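Local coordinates for 4-hydroxythreonine-4-phosphate dehydrogenase (Legionella pneumophila subsp. pneumophila, PDB 6XMY), which probably catalyses the NAD(P)- and divalent-metal-dependent oxidation of 4-phosphooxy-L-threonine on the pathway to pyridoxine 5'-phosphate, at residues S15-G23 with C82-L91; E147-L155 with K185-L194. One frame throughout, in Å; residues are numbered along the deposited sequence.

Contact 1 comes first along the chain and is complete before contact 2 begins; their centres lie 31 Å apart on opposite sides of the centre of the chain, and their nearest atoms are about 14 Å from each other. Contact 1 joins two loops, one between strand 12-15 and helix 23-29, the other between strand 74-79 and helix 96-111; it borders the NAD pocket through Ile-22. Contact 2 packs strand 152-156 against helix 180-197, with the side chain of Met-154 about 13 Å from the zinc ion. The two share no helix or strand: one joins two loops near the cofactor, the other is strand-to-helix packing in a different part of the fold.

Contact 1. Residues S15-G23 with C82-L91; sequences SSGEPAGIG and CAAPVISGEL. With EDO (1,2-ethanediol), chain F; EDO (1,2-ethanediol), chain E.
Ala-20 and Gly-89 are tied by the one hydrogen bond between segments 15-23 and 82-91: Gly-89 N donates to Ala-20 O over 2.8 Å, reaching a lone pair in the carbonyl plane. Both partners sit in tight turns, a type I turn from Glu-18 to Gly-21 and a type II turn from Ile-87 to Glu-90, where glycine readily takes the positive phi (81°) that Gly-89 adopts.

Van der Waals contacts accompany this bond. The small methyl of Ala-20 suits a close approach of backbones, Ala-20 CB lying 3.3 Å from Glu-90 O. With CG1 anti to the backbone N (chi1 178°), Val-86 turns both methyls to the first loop: Val-86 CG2 meets Pro-19 CB at 3.7 Å, and Val-86 CG1 lies 3.6 Å from Pro-19 O. That oxygen also accepts a hydrogen bond from Arg-49.

Glu-18 combines polar and apolar roles. Its chain bends at chi2 (54°), and Glu-18 OE1 accepts from Ala-20 N at 3.0 Å, on the anti side and tilted out of the carboxylate plane, bracing the turn from within. Leu-91 CD2 packs beside the same carboxylate, 3.7 Å from Glu-18 CD.

Two ethanediols, probably from the crystallisation liquor, bind along residues 82-91; O1 of the chain F molecule accepts from Val-86 N at 3.0 Å. Two strand-to-helix connecting loops, after strands 12-15 and 74-79, thus pack together by their beta turns, the first holding Ile-22, which touches NAD.

Contact 2. Residues E147-L155 with K185-L194; sequences EVETVVMML and KVIQQLHHSL. With SO4 (sulfate ion), chain J.
Lys-185 meets Thr-150 and Glu-149 in turn as its side chain runs outward from the helix. Lys-185 CB lies 3.6 Å from Thr-150 OG1, Lys-185 CD passes the same hydroxyl oxygen at 3.7 Å, and the two side chains cross at about a right angle. CE then nears Glu-149 OE2, and Lys-185 NZ completes a salt bridge with Glu-149 OE2 at 2.9 Å, coming from above the carboxylate plane, 52° out of it. Its fully extended chain gives the lysine this reach, and a glutamate at the exposed margin of the contact suits the lysine's positive end.

Deeper in, beta-branched Val-152 directs CG2 onto the helix, Val-152 CG2 lying 3.6 Å from Val-186 O and 3.8 Å from Gln-189 CB. Gln-189 bends at chi2, and Gln-189 NE2 donates to Ser-193 OG at 2.9 Å with the hydroxyl oxygen in the amide plane. A water donates to both Gln-189 OE1 and Thr-150 O, bridging helix and loop. At the buried end, the flexible Met-154 brings its sulfur close, Met-154 SD lying 3.6 Å from Leu-190 CD1.

His-192 binds a sulfate, probably from the crystallisation liquor, as does His-196. The contact is alpha/beta packing: helix segment 185-194 crosses the strand segment 152-155 at -53°, with axes 9.3 Å apart, and Thr-150, just before the strand, then Val-152 and Met-154 within it, meet the helix in turn.

Contact 1. Residues S15-G23 with C82-L91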
loop_
_atom_site.group_PDB
_atom_site.type_symbol
_atom_site.label_atom_id
_atom_site.label_comp_id
_atom_site.label_asym_id
_atom_site.label_seq_id
_atom_site.Cartn_x
_atom_site.Cartn_y
_atom_site.Cartn_z
ATOM N N SER A 15 -3.926 -10.841 -0.292
ATOM C CA SER A 15 -3.486 -11.254 -1.622
ATOM C C SER A 15 -2.021 -11.657 -1.568
ATOM O O SER A 15 -1.165 -10.847 -1.199
ATOM C CB SER A 15 -3.664 -10.136 -2.638
ATOM O OG SER A 15 -2.880 -10.426 -3.780
ATOM N N SER A 16 -1.726 -12.898 -1.928
ATOM C CA SER A 16 -0.354 -13.385 -1.884
ATOM C C SER A 16 0.524 -12.867 -3.026
ATOM O O SER A 16 1.725 -13.144 -3.019
ATOM C CB SER A 16 -0.331 -14.915 -1.786
ATOM O OG SER A 16 -0.872 -15.526 -2.946
ATOM N N GLY A 17 -0.031 -12.130 -3.992
ATOM C CA GLY A 17 0.792 -11.352 -4.908
ATOM C C GLY A 17 1.491 -12.187 -5.975
ATOM O O GLY A 17 1.032 -13.263 -6.371
ATOM N N GLU A 18 2.602 -11.649 -6.474
ATOM C CA GLU A 18 3.362 -12.310 -7.529
ATOM C C GLU A 18 3.880 -13.660 -7.034
ATOM O O GLU A 18 4.615 -13.703 -6.040
ATOM C CB GLU A 18 4.515 -11.404 -7.965
ATOM C CG GLU A 18 5.594 -12.107 -8.772
ATOM C CD GLU A 18 5.064 -12.838 -9.982
ATOM O OE1 GLU A 18 5.469 -14.001 -10.181
ATOM O OE2 GLU A 18 4.248 -12.268 -10.733
ATOM N N PRO A 19 3.481 -14.774 -7.651
ATOM C CA PRO A 19 3.765 -16.077 -7.038
ATOM C C PRO A 19 5.232 -16.449 -7.040
ATOM O O PRO A 19 5.658 -17.212 -6.161
ATOM C CB PRO A 19 2.938 -17.056 -7.883
ATOM C CG PRO A 19 2.726 -16.349 -9.186
ATOM C CD PRO A 19 2.628 -14.896 -8.845
ATOM N N ALA A 20 6.023 -15.929 -7.992
ATOM C CA ALA A 20 7.445 -16.246 -8.059
ATOM C C ALA A 20 8.272 -15.421 -7.081
ATOM O O ALA A 20 9.460 -15.717 -6.899
ATOM C CB ALA A 20 7.971 -16.020 -9.481
ATOM N N GLY A 21 7.681 -14.397 -6.473
ATOM C CA GLY A 21 8.360 -13.533 -5.537
ATOM C C GLY A 21 8.123 -13.936 -4.096
ATOM O O GLY A 21 7.661 -15.043 -3.795
ATOM N N ILE A 22 8.423 -13.007 -3.182
ATOM C CA ILE A 22 8.368 -13.323 -1.756
ATOM C C ILE A 22 6.970 -13.216 -1.162
ATOM O O ILE A 22 6.796 -13.527 0.024
ATOM C CB ILE A 22 9.352 -12.486 -0.907
ATOM C CG1 ILE A 22 9.097 -10.980 -1.080
ATOM C CG2 ILE A 22 10.794 -12.897 -1.205
ATOM C CD1 ILE A 22 9.854 -10.126 -0.067
ATOM N N GLY A 23 5.974 -12.778 -1.931
ATOM C CA GLY A 23 4.616 -12.673 -1.433
ATOM C C GLY A 23 4.123 -13.948 -0.763
ATOM O O GLY A 23 3.643 -13.921 0.378
ATOM N N CYS A 82 -2.925 -20.984 -10.138
ATOM C CA CYS A 82 -2.007 -20.457 -11.142
ATOM C C CYS A 82 -2.248 -21.157 -12.474
ATOM O O CYS A 82 -2.655 -22.318 -12.525
ATOM C CB CYS A 82 -0.549 -20.693 -10.728
ATOM S SG CYS A 82 -0.017 -19.750 -9.303
ATOM N N ALA A 83 -2.015 -20.430 -13.570
ATOM C CA ALA A 83 -2.117 -21.051 -14.888
ATOM C C ALA A 83 -1.003 -22.063 -15.123
ATOM O O ALA A 83 -1.210 -23.062 -15.829
ATOM C CB ALA A 83 -2.100 -19.991 -15.986
ATOM N N ALA A 84 0.170 -21.833 -14.540
ATOM C CA ALA A 84 1.303 -22.731 -14.685
ATOM C C ALA A 84 1.987 -22.885 -13.338
ATOM O O ALA A 84 2.022 -21.939 -12.539
ATOM C CB ALA A 84 2.319 -22.209 -15.713
ATOM N N PRO A 85 2.539 -24.064 -13.057
ATOM C CA PRO A 85 3.295 -24.250 -11.817
ATOM C C PRO A 85 4.426 -23.244 -11.719
ATOM O O PRO A 85 5.031 -22.850 -12.721
ATOM C CB PRO A 85 3.828 -25.683 -11.941
ATOM C CG PRO A 85 2.822 -26.360 -12.790
ATOM C CD PRO A 85 2.366 -25.329 -13.789
ATOM N N VAL A 86 4.709 -22.851 -10.489
ATOM C CA VAL A 86 5.577 -21.722 -10.183
ATOM C C VAL A 86 6.972 -22.234 -9.863
ATOM O O VAL A 86 7.139 -23.242 -9.165
ATOM C CB VAL A 86 4.995 -20.918 -9.003
ATOM C CG1 VAL A 86 5.921 -19.753 -8.648
ATOM C CG2 VAL A 86 3.581 -20.415 -9.322
ATOM N N ILE A 87 7.982 -21.521 -10.352
ATOM C CA ILE A 87 9.374 -21.755 -9.994
ATOM C C ILE A 87 9.843 -20.512 -9.252
ATOM O O ILE A 87 9.720 -19.398 -9.772
ATOM C CB ILE A 87 10.223 -22.021 -11.246
ATOM C CG1 ILE A 87 9.746 -23.307 -11.933
ATOM C CG2 ILE A 87 11.708 -22.105 -10.891
ATOM C CD1 ILE A 87 10.251 -23.448 -13.350
ATOM N N SER A 88 10.346 -20.695 -8.030
ATOM C CA SER A 88 10.754 -19.559 -7.208
ATOM C C SER A 88 11.735 -18.664 -7.948
ATOM O O SER A 88 12.729 -19.141 -8.508
ATOM C CB SER A 88 11.398 -20.055 -5.918
ATOM O OG SER A 88 10.487 -20.867 -5.214
ATOM N N GLY A 89 11.458 -17.362 -7.934
ATOM C CA GLY A 89 12.334 -16.382 -8.548
ATOM C C GLY A 89 12.188 -16.226 -10.044
ATOM O O GLY A 89 12.829 -15.338 -10.621
ATOM N N GLU A 90 11.371 -17.050 -10.695
ATOM C CA GLU A 90 11.261 -17.072 -12.153
ATOM C C GLU A 90 9.912 -16.479 -12.553
ATOM O O GLU A 90 8.873 -17.133 -12.430
ATOM C CB GLU A 90 11.420 -18.500 -12.667
ATOM C CG GLU A 90 11.190 -18.671 -14.163
ATOM C CD GLU A 90 12.357 -18.205 -15.021
ATOM O OE1 GLU A 90 13.526 -18.438 -14.638
ATOM O OE2 GLU A 90 12.101 -17.605 -16.088
ATOM N N LEU A 91 9.928 -15.238 -13.030
ATOM C CA LEU A 91 8.696 -14.621 -13.505
ATOM C C LEU A 91 8.136 -15.410 -14.676
ATOM O O LEU A 91 8.874 -15.902 -15.530
ATOM C CB LEU A 91 8.970 -13.193 -13.970
ATOM C CG LEU A 91 9.263 -12.164 -12.886
ATOM C CD1 LEU A 91 9.689 -10.851 -13.527
ATOM C CD2 LEU A 91 8.045 -11.952 -11.994
HETATM C C1 EDO F . 3.073 -25.055 -7.622
HETATM O O1 EDO F . 2.894 -23.849 -8.376
HETATM C C2 EDO F . 4.543 -25.235 -7.252
HETATM O O2 EDO F . 5.350 -25.428 -8.425
HETATM C C1 EDO E . 7.090 -23.092 -5.495
HETATM O O1 EDO E . 7.548 -21.889 -6.114
HETATM C C2 EDO E . 8.262 -23.739 -4.777
HETATM O O2 EDO E . 8.678 -22.850 -3.741
#

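Contact 2. Residues E147-L155 with K185-L194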
loop_
_atom_site.group_PDB
_atom_site.type_symbol
_atom_site.label_atom_id
_atom_site.label_comp_id
_atom_site.label_asym_id
_atom_site.label_seq_id
_atom_site.Cartn_x
_atom_site.Cartn_y
_atom_site.Cartn_z
ATOM N N GLU A 147 -14.366 2.792 -8.966
ATOM C CA GLU A 147 -14.792 4.015 -9.640
ATOM C C GLU A 147 -14.640 5.242 -8.744
ATOM O O GLU A 147 -15.523 6.095 -8.666
ATOM C CB GLU A 147 -16.204 3.882 -10.208
ATOM C CG GLU A 147 -16.382 2.624 -11.031
ATOM C CD GLU A 147 -17.278 2.841 -12.229
ATOM O OE1 GLU A 147 -16.752 3.175 -13.316
ATOM O OE2 GLU A 147 -18.507 2.689 -12.080
ATOM N N VAL A 148 -13.502 5.327 -8.062
ATOM C CA VAL A 148 -13.157 6.469 -7.221
ATOM C C VAL A 148 -12.216 7.372 -8.008
ATOM O O VAL A 148 -11.204 6.907 -8.545
ATOM C CB VAL A 148 -12.505 6.003 -5.908
ATOM C CG1 VAL A 148 -12.080 7.190 -5.070
ATOM C CG2 VAL A 148 -13.466 5.116 -5.127
ATOM N N GLU A 149 -12.542 8.666 -8.072
ATOM C CA GLU A 149 -11.716 9.589 -8.846
ATOM C C GLU A 149 -10.362 9.825 -8.185
ATOM O O GLU A 149 -9.323 9.799 -8.856
ATOM C CB GLU A 149 -12.444 10.914 -9.059
ATOM C CG GLU A 149 -11.546 12.001 -9.631
ATOM C CD GLU A 149 -12.310 13.236 -10.045
ATOM O OE1 GLU A 149 -12.579 13.384 -11.255
ATOM O OE2 GLU A 149 -12.652 14.053 -9.163
ATOM N N THR A 150 -10.347 10.063 -6.874
ATOM C CA THR A 150 -9.117 10.397 -6.160
ATOM C C THR A 150 -8.889 9.398 -5.038
ATOM O O THR A 150 -9.666 9.342 -4.078
ATOM C CB THR A 150 -9.165 11.816 -5.595
ATOM O OG1 THR A 150 -9.492 12.739 -6.641
ATOM C CG2 THR A 150 -7.804 12.188 -4.994
ATOM N N VAL A 151 -7.826 8.611 -5.160
ATOM C CA VAL A 151 -7.293 7.844 -4.050
ATOM C C VAL A 151 -5.898 8.380 -3.766
ATOM O O VAL A 151 -5.295 9.082 -4.583
ATOM C CB VAL A 151 -7.249 6.338 -4.345
ATOM C CG1 VAL A 151 -8.640 5.817 -4.673
ATOM C CG2 VAL A 151 -6.279 6.069 -5.473
ATOM N N VAL A 152 -5.390 8.063 -2.583
ATOM C CA VAL A 152 -4.102 8.584 -2.149
ATOM C C VAL A 152 -3.263 7.430 -1.627
ATOM O O VAL A 152 -3.718 6.655 -0.775
ATOM C CB VAL A 152 -4.246 9.665 -1.062
ATOM C CG1 VAL A 152 -2.856 10.139 -0.619
ATOM C CG2 VAL A 152 -5.094 10.826 -1.556
ATOM N N MET A 153 -2.046 7.317 -2.136
ATOM C CA MET A 153 -1.062 6.390 -1.595
ATOM C C MET A 153 -0.334 7.078 -0.449
ATOM O O MET A 153 0.260 8.151 -0.631
ATOM C CB MET A 153 -0.051 5.979 -2.661
ATOM C CG MET A 153 1.144 5.218 -2.091
ATOM S SD MET A 153 2.440 4.848 -3.292
ATOM C CE MET A 153 1.500 3.945 -4.523
ATOM N N MET A 154 -0.378 6.469 0.727
ATOM C CA MET A 154 0.306 7.010 1.892
ATOM C C MET A 154 1.131 5.901 2.515
ATOM O O MET A 154 0.599 4.839 2.839
ATOM C CB MET A 154 -0.672 7.592 2.918
ATOM C CG MET A 154 0.033 8.227 4.106
ATOM S SD MET A 154 -1.098 8.908 5.325
ATOM C CE MET A 154 -1.669 7.426 6.144
ATOM N N LEU A 155 2.424 6.124 2.652
ATOM C CA LEU A 155 3.255 5.223 3.438
ATOM C C LEU A 155 3.338 5.736 4.869
ATOM O O LEU A 155 3.410 6.950 5.111
ATOM C CB LEU A 155 4.645 5.045 2.813
ATOM C CG LEU A 155 4.721 3.906 1.774
ATOM C CD1 LEU A 155 3.915 4.226 0.512
ATOM C CD2 LEU A 155 6.163 3.560 1.418
ATOM N N LYS A 185 -7.601 17.804 -4.060
ATOM C CA LYS A 185 -8.347 16.569 -3.855
ATOM C C LYS A 185 -7.531 15.560 -3.065
ATOM O O LYS A 185 -8.066 14.860 -2.195
ATOM C CB LYS A 185 -8.767 15.998 -5.205
ATOM C CG LYS A 185 -9.875 16.811 -5.850
ATOM C CD LYS A 185 -10.143 16.363 -7.270
ATOM C CE LYS A 185 -11.283 17.159 -7.884
ATOM N NZ LYS A 185 -11.537 16.760 -9.293
ATOM N N VAL A 186 -6.231 15.471 -3.358
ATOM C CA VAL A 186 -5.353 14.576 -2.611
ATOM C C VAL A 186 -5.311 14.974 -1.143
ATOM O O VAL A 186 -5.447 14.130 -0.244
ATOM C CB VAL A 186 -3.947 14.567 -3.235
ATOM C CG1 VAL A 186 -2.928 13.996 -2.255
ATOM C CG2 VAL A 186 -3.966 13.776 -4.530
ATOM N N ILE A 187 -5.087 16.264 -0.877
ATOM C CA ILE A 187 -4.949 16.696 0.508
ATOM C C ILE A 187 -6.292 16.673 1.248
ATOM O O ILE A 187 -6.334 16.375 2.449
ATOM C CB ILE A 187 -4.179 18.029 0.606
ATOM C CG1 ILE A 187 -2.760 17.820 0.059
ATOM C CG2 ILE A 187 -4.123 18.513 2.054
ATOM C CD1 ILE A 187 -1.873 19.062 0.097
ATOM N N GLN A 188 -7.409 16.925 0.552
ATOM C CA GLN A 188 -8.716 16.733 1.186
ATOM C C GLN A 188 -8.882 15.289 1.650
ATOM O O GLN A 188 -9.309 15.031 2.781
ATOM C CB GLN A 188 -9.841 17.098 0.213
ATOM C CG GLN A 188 -10.111 18.590 0.052
ATOM C CD GLN A 188 -11.080 18.884 -1.084
ATOM O OE1 GLN A 188 -11.358 18.024 -1.925
ATOM N NE2 GLN A 188 -11.597 20.102 -1.116
ATOM N N GLN A 189 -8.515 14.331 0.797
ATOM C CA GLN A 189 -8.629 12.931 1.185
ATOM C C GLN A 189 -7.687 12.601 2.334
ATOM O O GLN A 189 -8.078 11.918 3.289
ATOM C CB GLN A 189 -8.358 12.024 -0.013
ATOM C CG GLN A 189 -8.464 10.549 0.332
ATOM C CD GLN A 189 -9.846 10.160 0.813
ATOM O OE1 GLN A 189 -10.823 10.305 0.083
ATOM N NE2 GLN A 189 -9.935 9.679 2.050
ATOM N N LEU A 190 -6.439 13.070 2.253
ATOM C CA LEU A 190 -5.482 12.841 3.332
ATOM C C LEU A 190 -6.008 13.394 4.653
ATOM O O LEU A 190 -5.977 12.711 5.684
ATOM C CB LEU A 190 -4.143 13.496 2.975
ATOM C CG LEU A 190 -3.090 13.448 4.082
ATOM C CD1 LEU A 190 -2.753 12.015 4.459
ATOM C CD2 LEU A 190 -1.831 14.212 3.663
ATOM N N HIS A 191 -6.492 14.638 4.640
ATOM C CA HIS A 191 -7.010 15.252 5.857
ATOM C C HIS A 191 -8.172 14.442 6.420
ATOM O O HIS A 191 -8.225 14.158 7.625
ATOM C CB HIS A 191 -7.439 16.689 5.541
ATOM C CG HIS A 191 -8.158 17.374 6.659
ATOM N ND1 HIS A 191 -9.517 17.258 6.842
ATOM C CD2 HIS A 191 -7.716 18.205 7.634
ATOM C CE1 HIS A 191 -9.882 17.973 7.891
ATOM N NE2 HIS A 191 -8.807 18.552 8.394
ATOM N N HIS A 192 -9.098 14.042 5.550
ATOM C CA HIS A 192 -10.260 13.281 6.000
ATOM C C HIS A 192 -9.843 11.968 6.642
ATOM O O HIS A 192 -10.367 11.587 7.696
ATOM C CB HIS A 192 -11.192 13.015 4.823
ATOM C CG HIS A 192 -12.397 12.204 5.188
ATOM N ND1 HIS A 192 -13.513 12.756 5.774
ATOM C CD2 HIS A 192 -12.648 10.879 5.069
ATOM C CE1 HIS A 192 -14.409 11.807 5.985
ATOM N NE2 HIS A 192 -13.907 10.659 5.569
ATOM N N SER A 193 -8.902 11.260 6.019
ATOM C CA SER A 193 -8.478 9.973 6.552
ATOM C C SER A 193 -7.737 10.127 7.871
ATOM O O SER A 193 -7.944 9.332 8.794
ATOM C CB SER A 193 -7.610 9.242 5.532
ATOM O OG SER A 193 -8.380 8.875 4.398
ATOM N N LEU A 194 -6.848 11.119 7.975
ATOM C CA LEU A 194 -6.140 11.322 9.234
ATOM C C LEU A 194 -7.116 11.607 10.366
ATOM O O LEU A 194 -6.954 11.098 11.479
ATOM C CB LEU A 194 -5.131 12.461 9.097
ATOM C CG LEU A 194 -3.934 12.219 8.171
ATOM C CD1 LEU A 194 -3.109 13.495 8.002
ATOM C CD2 LEU A 194 -3.075 11.073 8.705
HETATM S S SO4 J . -13.589 16.113 7.381
HETATM O O1 SO4 J . -13.989 15.363 6.195
HETATM O O2 SO4 J . -12.303 15.616 7.858
HETATM O O3 SO4 J . -14.592 15.949 8.430
HETATM O O4 SO4 J . -13.470 17.529 7.040
HETATM O O HOH W 1 -10.978 11.132 -2.398
#